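Local coordinates for protein peptidase S15/CocE/NonD (Thaumarchaeota archaeon SCGC AB-539-E09, PDB 4PF1) that is an archaeal serine aminopeptidase of the S15/CocE/NonD family with an alpha/beta hydrolase fold, probably cleaving residues from the amino ends of peptides, at residues 108-114 and 214-220; 123-127 and 268-272; 204-209 and 231-235. All coordinates share one frame; numbering follows the deposited sequence.

Contact 1. Residues 108-114 and 214-220; sequences GKYGSEG and QEATRKN
The ammonium of Lys-109 plugs into the last residues of helix 204-215 and the turn leading on from it. Its NZ donates three hydrogen bonds, at 2.9 Å to Gln-214 O, 2.8 Å to Arg-218 O and 2.9 Å to Asn-220 OD1. The last runs almost straight out along the amide C=O (171°), while the two backbone oxygens are met from above their carbonyl planes. Bends at chi2 (-51°) and chi3 (-68°) curl the Lys-109 chain round, for its CB sets off away from that turn. Arg-218 O also accepts from Tyr-110 N at 3.0 Å, the two donors lying on opposite faces of its carbonyl.

Arg-218 returns the grip: NH1 gives a bond of 2.8 Å to Gly-114 O, in that carbonyl's plane, and a weak one to Ser-112 O. Ser-112 closes the type II' turn begun at Lys-109; Gly-114 lies two residues beyond.

Water 1 links Tyr-110 OH to Gln-214 OE1. That oxygen also accepts from Asn-220 ND2; with OD1 held by Lys-109 NZ, both ends of the Asn-220 amide are engaged and its flip is fixed. Water 2 joins Tyr-110 O to Lys-219 NZ.

His-70 stacks on Tyr-110, and Glu-113 pairs by backbone with Lys-46. The contact ties the loop after strand 100-105, in the central mixed sheet of the alpha/beta hydrolase fold, to helix 204-215; close by, Ala-216 packs on Phe-23 of the second subunit.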
# COMPACT_ATOMS: atom_id res chain seq x y z
N GLY A 108 28.92 -26.66 16.75
CA GLY A 108 28.07 -27.51 15.93
C GLY A 108 27.21 -26.83 14.88
O GLY A 108 26.45 -27.51 14.19
N LYS A 109 27.30 -25.48 14.76
CA LYS A 109 26.47 -24.76 13.79
C LYS A 109 27.29 -24.05 12.72
O LYS A 109 28.33 -23.44 13.02
CB LYS A 109 25.54 -23.74 14.48
CG LYS A 109 24.31 -24.36 15.19
CD LYS A 109 23.48 -25.33 14.31
CE LYS A 109 22.75 -24.64 13.17
NZ LYS A 109 22.31 -25.61 12.14
N TYR A 110 26.79 -24.11 11.47
CA TYR A 110 27.31 -23.46 10.26
C TYR A 110 28.83 -23.65 10.06
O TYR A 110 29.25 -24.73 9.64
CB TYR A 110 26.92 -21.97 10.24
CG TYR A 110 25.45 -21.74 9.96
CD1 TYR A 110 24.98 -21.64 8.65
CD2 TYR A 110 24.53 -21.63 11.00
CE1 TYR A 110 23.63 -21.43 8.39
CE2 TYR A 110 23.18 -21.40 10.75
CZ TYR A 110 22.73 -21.30 9.44
OH TYR A 110 21.40 -21.08 9.18
N GLY A 111 29.61 -22.60 10.32
CA GLY A 111 31.05 -22.60 10.11
C GLY A 111 31.86 -23.29 11.20
O GLY A 111 33.05 -23.56 10.99
N SER A 112 31.24 -23.54 12.37
CA SER A 112 31.93 -24.15 13.51
C SER A 112 31.92 -25.67 13.46
O SER A 112 31.00 -26.28 12.90
CB SER A 112 31.31 -23.68 14.82
OG SER A 112 31.60 -22.31 15.07
N GLU A 113 32.94 -26.27 14.09
CA GLU A 113 33.09 -27.72 14.23
C GLU A 113 32.32 -28.20 15.46
O GLU A 113 31.72 -27.38 16.18
CB GLU A 113 34.58 -28.09 14.36
CG GLU A 113 35.39 -27.89 13.10
CD GLU A 113 36.89 -28.02 13.27
OE1 GLU A 113 37.36 -28.20 14.42
OE2 GLU A 113 37.61 -27.95 12.25
N GLY A 114 32.37 -29.50 15.72
CA GLY A 114 31.75 -30.11 16.88
C GLY A 114 30.31 -30.51 16.68
O GLY A 114 29.74 -30.32 15.60
N GLN A 214 17.06 -25.97 12.07
CA GLN A 214 18.31 -25.84 12.81
C GLN A 214 19.03 -27.18 13.05
O GLN A 214 20.22 -27.16 13.39
CB GLN A 214 18.06 -25.15 14.18
CG GLN A 214 17.56 -23.70 14.09
CD GLN A 214 18.61 -22.75 13.56
OE1 GLN A 214 18.47 -22.19 12.48
NE2 GLN A 214 19.67 -22.53 14.33
N GLU A 215 18.33 -28.33 12.95
CA GLU A 215 18.97 -29.61 13.30
C GLU A 215 18.98 -30.69 12.20
O GLU A 215 19.60 -31.74 12.43
CB GLU A 215 18.37 -30.19 14.57
CG GLU A 215 18.51 -29.26 15.77
CD GLU A 215 18.28 -29.92 17.11
OE1 GLU A 215 17.60 -30.97 17.15
OE2 GLU A 215 18.82 -29.40 18.11
N ALA A 216 18.33 -30.47 11.04
CA ALA A 216 18.42 -31.48 9.97
C ALA A 216 19.86 -31.54 9.44
O ALA A 216 20.42 -32.62 9.28
CB ALA A 216 17.45 -31.15 8.84
N THR A 217 20.49 -30.35 9.25
CA THR A 217 21.88 -30.22 8.81
C THR A 217 22.62 -29.17 9.65
O THR A 217 21.99 -28.32 10.29
CB THR A 217 21.96 -29.84 7.31
OG1 THR A 217 21.17 -28.68 7.07
CG2 THR A 217 21.56 -30.98 6.39
N ARG A 218 23.96 -29.20 9.60
CA ARG A 218 24.83 -28.25 10.30
C ARG A 218 24.65 -26.82 9.75
O ARG A 218 24.61 -25.87 10.52
CB ARG A 218 26.30 -28.69 10.15
CG ARG A 218 27.31 -27.82 10.91
CD ARG A 218 28.75 -28.18 10.57
NE ARG A 218 29.05 -29.58 10.90
CZ ARG A 218 29.53 -29.99 12.07
NH1 ARG A 218 29.78 -29.12 13.03
NH2 ARG A 218 29.75 -31.28 12.28
N LYS A 219 24.56 -26.68 8.41
CA LYS A 219 24.52 -25.39 7.72
C LYS A 219 23.11 -24.99 7.23
O LYS A 219 23.01 -24.17 6.32
CB LYS A 219 25.49 -25.39 6.52
CG LYS A 219 26.95 -25.68 6.86
CD LYS A 219 27.82 -25.49 5.63
CE LYS A 219 29.12 -26.25 5.72
NZ LYS A 219 30.12 -25.54 6.55
N ASN A 220 22.03 -25.56 7.83
CA ASN A 220 20.63 -25.30 7.43
C ASN A 220 20.43 -25.47 5.90
O ASN A 220 19.90 -24.57 5.24
CB ASN A 220 20.16 -23.91 7.91
CG ASN A 220 19.89 -23.81 9.39
OD1 ASN A 220 20.68 -24.24 10.24
ND2 ASN A 220 18.77 -23.19 9.75
O HOH W 1 20.00 -20.38 11.21
O HOH W 2 31.52 -26.22 8.82

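Contact 2. Residues 123-127 and 268-272; sequences TGPLN and FWQQQ
Leu-126 pushes its two methyls against the end of helix 267-270. CD1 reaches furthest in, 3.6 Å from Phe-268 O, and also lies 3.8 Å from Gln-271 CB and equally near Gln-272 CG. CD2 turns to the Phe-268 ring, 4.1 Å from its CD1 atom, with the two side chains crossing at about a right angle. Beside the leucine, Pro-125 CB and CG come against the amide oxygen of Gln-271, CG being 3.4 Å from OE1. The CB of that glutamine touches Leu-126 CD1, and its extended chain (chi2 176°) carries OE1 on to the proline.

One step out, Gln-272 folds back over the helix. Its NE2 donates to Phe-268 O at 2.7 Å, the N-H pointing almost dead straight at the oxygen (178°) and in the amide's own plane, though from above the carbonyl plane. The same nitrogen sits over the centre of the Phe-268 ring, 3.2 Å above it. With an alanine here, Phe-268 O would probably be left without this donor, and a gap would open beside Leu-126 CD1 and over the phenyl face.

On the other segment, the type I turn 124-127 presents Pro-125 and Leu-126 together. Behind it, Asn-127 bonds to Thr-129, Thr-131 and Pro-121 within the same loop. Phe-268 also stacks with His-262, and Glu-13 of the second subunit packs on it.

No hydrogen bond crosses between 123-127 and 268-272. Their meeting is by van der Waals packing at the surface, joining the loop before helix 133-147 to helix 267-270 through apolar packing and the one methyl-to-carbonyl approach, while the strong polar bond stays within 268-272.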
# COMPACT_ATOMS: atom_id res chain seq x y z
N THR A 123 28.01 -28.27 31.89
CA THR A 123 28.53 -29.62 32.15
C THR A 123 27.91 -30.16 33.43
O THR A 123 27.80 -29.43 34.42
CB THR A 123 30.08 -29.63 32.21
OG1 THR A 123 30.52 -28.73 33.23
CG2 THR A 123 30.73 -29.28 30.88
N GLY A 124 27.43 -31.40 33.37
CA GLY A 124 26.77 -32.06 34.49
C GLY A 124 25.90 -33.23 34.06
O GLY A 124 26.27 -33.96 33.13
N PRO A 125 24.71 -33.42 34.70
CA PRO A 125 23.86 -34.58 34.34
C PRO A 125 23.27 -34.51 32.92
O PRO A 125 22.93 -35.55 32.37
CB PRO A 125 22.75 -34.54 35.40
CG PRO A 125 23.26 -33.67 36.50
CD PRO A 125 24.14 -32.66 35.83
N LEU A 126 23.18 -33.31 32.33
CA LEU A 126 22.62 -33.15 30.99
C LEU A 126 23.71 -32.80 29.95
O LEU A 126 23.39 -32.57 28.78
CB LEU A 126 21.50 -32.09 30.98
CG LEU A 126 20.27 -32.38 31.88
CD1 LEU A 126 19.30 -31.23 31.86
CD2 LEU A 126 19.56 -33.67 31.46
N ASN A 127 25.00 -32.81 30.37
CA ASN A 127 26.13 -32.51 29.49
C ASN A 127 27.41 -33.20 29.99
O ASN A 127 28.07 -32.71 30.91
CB ASN A 127 26.33 -30.98 29.36
CG ASN A 127 27.45 -30.56 28.43
OD1 ASN A 127 28.00 -31.35 27.66
ND2 ASN A 127 27.80 -29.28 28.48
N PHE A 268 14.64 -32.91 33.27
CA PHE A 268 15.24 -32.38 32.04
C PHE A 268 15.01 -30.86 31.90
O PHE A 268 15.93 -30.14 31.51
CB PHE A 268 14.69 -33.12 30.80
CG PHE A 268 15.13 -32.56 29.47
CD1 PHE A 268 16.38 -32.87 28.94
CD2 PHE A 268 14.29 -31.74 28.72
CE1 PHE A 268 16.79 -32.35 27.71
CE2 PHE A 268 14.70 -31.22 27.49
CZ PHE A 268 15.95 -31.53 26.99
N TRP A 269 13.78 -30.39 32.19
CA TRP A 269 13.43 -28.98 32.06
C TRP A 269 13.77 -28.19 33.32
O TRP A 269 14.18 -27.03 33.21
CB TRP A 269 11.94 -28.83 31.72
CG TRP A 269 11.56 -29.38 30.37
CD1 TRP A 269 10.74 -30.44 30.12
CD2 TRP A 269 11.97 -28.87 29.09
NE1 TRP A 269 10.62 -30.63 28.76
CE2 TRP A 269 11.36 -29.67 28.11
CE3 TRP A 269 12.78 -27.80 28.68
CZ2 TRP A 269 11.54 -29.45 26.74
CZ3 TRP A 269 12.97 -27.58 27.32
CH2 TRP A 269 12.36 -28.40 26.37
N GLN A 270 13.59 -28.80 34.51
CA GLN A 270 13.89 -28.15 35.79
C GLN A 270 15.38 -27.78 35.91
O GLN A 270 15.70 -26.68 36.38
CB GLN A 270 13.46 -29.05 36.97
CG GLN A 270 11.95 -29.18 37.12
CD GLN A 270 11.56 -29.96 38.34
OE1 GLN A 270 11.68 -29.49 39.47
NE2 GLN A 270 11.05 -31.17 38.15
N GLN A 271 16.28 -28.67 35.45
CA GLN A 271 17.74 -28.46 35.49
C GLN A 271 18.23 -27.42 34.46
O GLN A 271 19.34 -26.91 34.60
CB GLN A 271 18.48 -29.79 35.25
CG GLN A 271 18.53 -30.71 36.46
CD GLN A 271 19.18 -32.03 36.13
OE1 GLN A 271 20.33 -32.09 35.67
NE2 GLN A 271 18.47 -33.12 36.38
N GLN A 272 17.42 -27.15 33.42
CA GLN A 272 17.81 -26.22 32.35
C GLN A 272 17.25 -24.80 32.53
O GLN A 272 17.66 -23.89 31.79
CB GLN A 272 17.39 -26.77 30.98
CG GLN A 272 18.33 -27.85 30.46
CD GLN A 272 17.88 -28.35 29.12
OE1 GLN A 272 18.37 -27.91 28.07
NE2 GLN A 272 16.93 -29.26 29.12

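Contact 3. Residues 204-209 and 231-235; sequences QEASLP and TYDAY
Gln-204 OE1 accepts a hydrogen bond of 2.7 Å from water 3, which also donates to Tyr-235 O at 3.1 Å, so a single water bridges the two helices. The other end of the amide is spoken for as well: Gln-204 NE2 bonds to Pro-582 O. With both ends engaged, the amide is held in one orientation beside the Tyr-235 ring, their planes 54° apart and Gln-204 OE1 3.4 Å from Tyr-235 CD2. CG of Gln-204 stands between its backbone N and carbonyl carbon, and from there the extended chain runs past the tyrosine in the opposite sense.

Tyr-235 is the knob of the contact, entering a hole formed by Gln-204, Glu-205, Leu-208 and Pro-209. Glu-205 lends its aliphatic part: CG makes an off-centre CH-pi contact 4.2 Å from the ring centroid, 30° off the normal. Leu-208 CD1 meets the ring at its edge, near CE2. Farther along, Pro-209 CG approaches from the opposite direction, 3.7 Å from Tyr-235 OH.

Beyond CG, the Glu-205 chain bends at chi2 and brings the carboxylate over to Thr-231, where Glu-205 OE2 lies 3.1 Å from Thr-231 OG1. The threonine OG1 also hydrogen-bonds with Thr-443 OG1.

The segments of helices 204-215 and 231-238 cross at 74°, their axes 12.4 Å apart, a separation that Tyr-235 spans. Helix 241-247 closes in through Met-244, which touches both Leu-208 and Tyr-235, and Trp-256 of helix 254-261 packs on Leu-208. The loop with Phe-581 and Pro-582, part of the C-terminal non-catalytic domain, also packs here.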
# COMPACT_ATOMS: atom_id res chain seq x y z
N GLN A 204 3.70 -26.33 18.96
CA GLN A 204 4.05 -27.16 17.80
C GLN A 204 4.53 -26.34 16.59
O GLN A 204 5.46 -26.76 15.91
CB GLN A 204 2.86 -28.07 17.40
CG GLN A 204 1.52 -27.34 17.28
CD GLN A 204 0.39 -28.21 16.76
OE1 GLN A 204 0.52 -29.43 16.60
NE2 GLN A 204 -0.75 -27.59 16.49
N GLU A 205 3.91 -25.17 16.32
CA GLU A 205 4.26 -24.31 15.19
C GLU A 205 5.63 -23.65 15.36
O GLU A 205 6.34 -23.46 14.37
CB GLU A 205 3.20 -23.23 14.98
CG GLU A 205 2.19 -23.58 13.91
CD GLU A 205 1.65 -22.37 13.18
OE1 GLU A 205 0.86 -21.61 13.79
OE2 GLU A 205 2.07 -22.14 12.03
N ALA A 206 5.98 -23.27 16.59
CA ALA A 206 7.26 -22.63 16.88
C ALA A 206 8.37 -23.66 17.12
O ALA A 206 9.55 -23.32 16.99
CB ALA A 206 7.13 -21.72 18.10
N SER A 207 8.01 -24.91 17.45
CA SER A 207 9.00 -25.93 17.78
C SER A 207 9.41 -26.81 16.60
O SER A 207 10.61 -26.89 16.31
CB SER A 207 8.50 -26.81 18.93
OG SER A 207 8.19 -26.03 20.07
N LEU A 208 8.45 -27.52 15.96
CA LEU A 208 8.73 -28.49 14.89
C LEU A 208 9.50 -27.90 13.68
O LEU A 208 10.56 -28.43 13.37
CB LEU A 208 7.45 -29.21 14.42
CG LEU A 208 6.69 -30.04 15.47
CD1 LEU A 208 5.46 -30.68 14.86
CD2 LEU A 208 7.57 -31.11 16.08
N PRO A 209 9.03 -26.81 12.99
CA PRO A 209 9.81 -26.28 11.85
C PRO A 209 11.20 -25.78 12.26
O PRO A 209 12.15 -25.98 11.51
CB PRO A 209 8.94 -25.12 11.33
CG PRO A 209 7.57 -25.40 11.85
CD PRO A 209 7.78 -26.04 13.18
N THR A 231 -1.72 -23.01 7.85
CA THR A 231 -1.14 -23.96 8.83
C THR A 231 -2.22 -24.57 9.72
O THR A 231 -2.07 -25.72 10.14
CB THR A 231 -0.03 -23.30 9.66
OG1 THR A 231 -0.57 -22.19 10.39
CG2 THR A 231 1.15 -22.85 8.81
N TYR A 232 -3.31 -23.82 10.01
CA TYR A 232 -4.45 -24.29 10.80
C TYR A 232 -4.97 -25.61 10.23
O TYR A 232 -5.09 -26.59 10.97
CB TYR A 232 -5.57 -23.22 10.81
CG TYR A 232 -6.80 -23.60 11.60
CD1 TYR A 232 -7.78 -24.43 11.05
CD2 TYR A 232 -7.02 -23.09 12.87
CE1 TYR A 232 -8.92 -24.78 11.76
CE2 TYR A 232 -8.18 -23.41 13.59
CZ TYR A 232 -9.12 -24.27 13.03
OH TYR A 232 -10.25 -24.60 13.73
N ASP A 233 -5.21 -25.64 8.91
CA ASP A 233 -5.67 -26.81 8.17
C ASP A 233 -4.66 -27.96 8.25
O ASP A 233 -5.04 -29.09 8.56
CB ASP A 233 -5.92 -26.43 6.71
CG ASP A 233 -7.32 -26.73 6.24
OD1 ASP A 233 -7.59 -27.90 5.91
OD2 ASP A 233 -8.15 -25.80 6.21
N ALA A 234 -3.36 -27.66 8.01
CA ALA A 234 -2.27 -28.64 8.01
C ALA A 234 -2.12 -29.37 9.35
O ALA A 234 -2.09 -30.59 9.36
CB ALA A 234 -0.95 -27.95 7.64
N TYR A 235 -2.04 -28.62 10.47
CA TYR A 235 -1.85 -29.19 11.80
C TYR A 235 -3.10 -29.94 12.30
O TYR A 235 -2.96 -30.95 13.00
CB TYR A 235 -1.40 -28.11 12.80
CG TYR A 235 0.07 -27.73 12.65
CD1 TYR A 235 0.47 -26.76 11.74
CD2 TYR A 235 1.06 -28.38 13.39
CE1 TYR A 235 1.81 -26.42 11.58
CE2 TYR A 235 2.40 -28.05 13.24
CZ TYR A 235 2.78 -27.07 12.33
OH TYR A 235 4.10 -26.74 12.16
O HOH W 3 -1.74 -30.75 15.80

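How the contacts relate
Contacts 1 and 3 share helix 204-215: contact 3 uses its first turns and contact 1 its last residues, with centres about 23 Å apart. Contact 2 lies about 22 Å from contact 1 and 27 Å from contact 3, centre to centre, and none of the three touch. Segments 108-114 and 123-127 come first, in the loop after strand 100-105 of the central sheet; then follow 204-209, 214-220, 231-235 and 268-272. Contact 1 crosses both others along the chain, and contact 3 is nested within contact 2. Contacts 1 and 2 tie that loop to later helices and touch the second subunit; contact 3 joins two of the helices. All three belong to the S15 catalytic part.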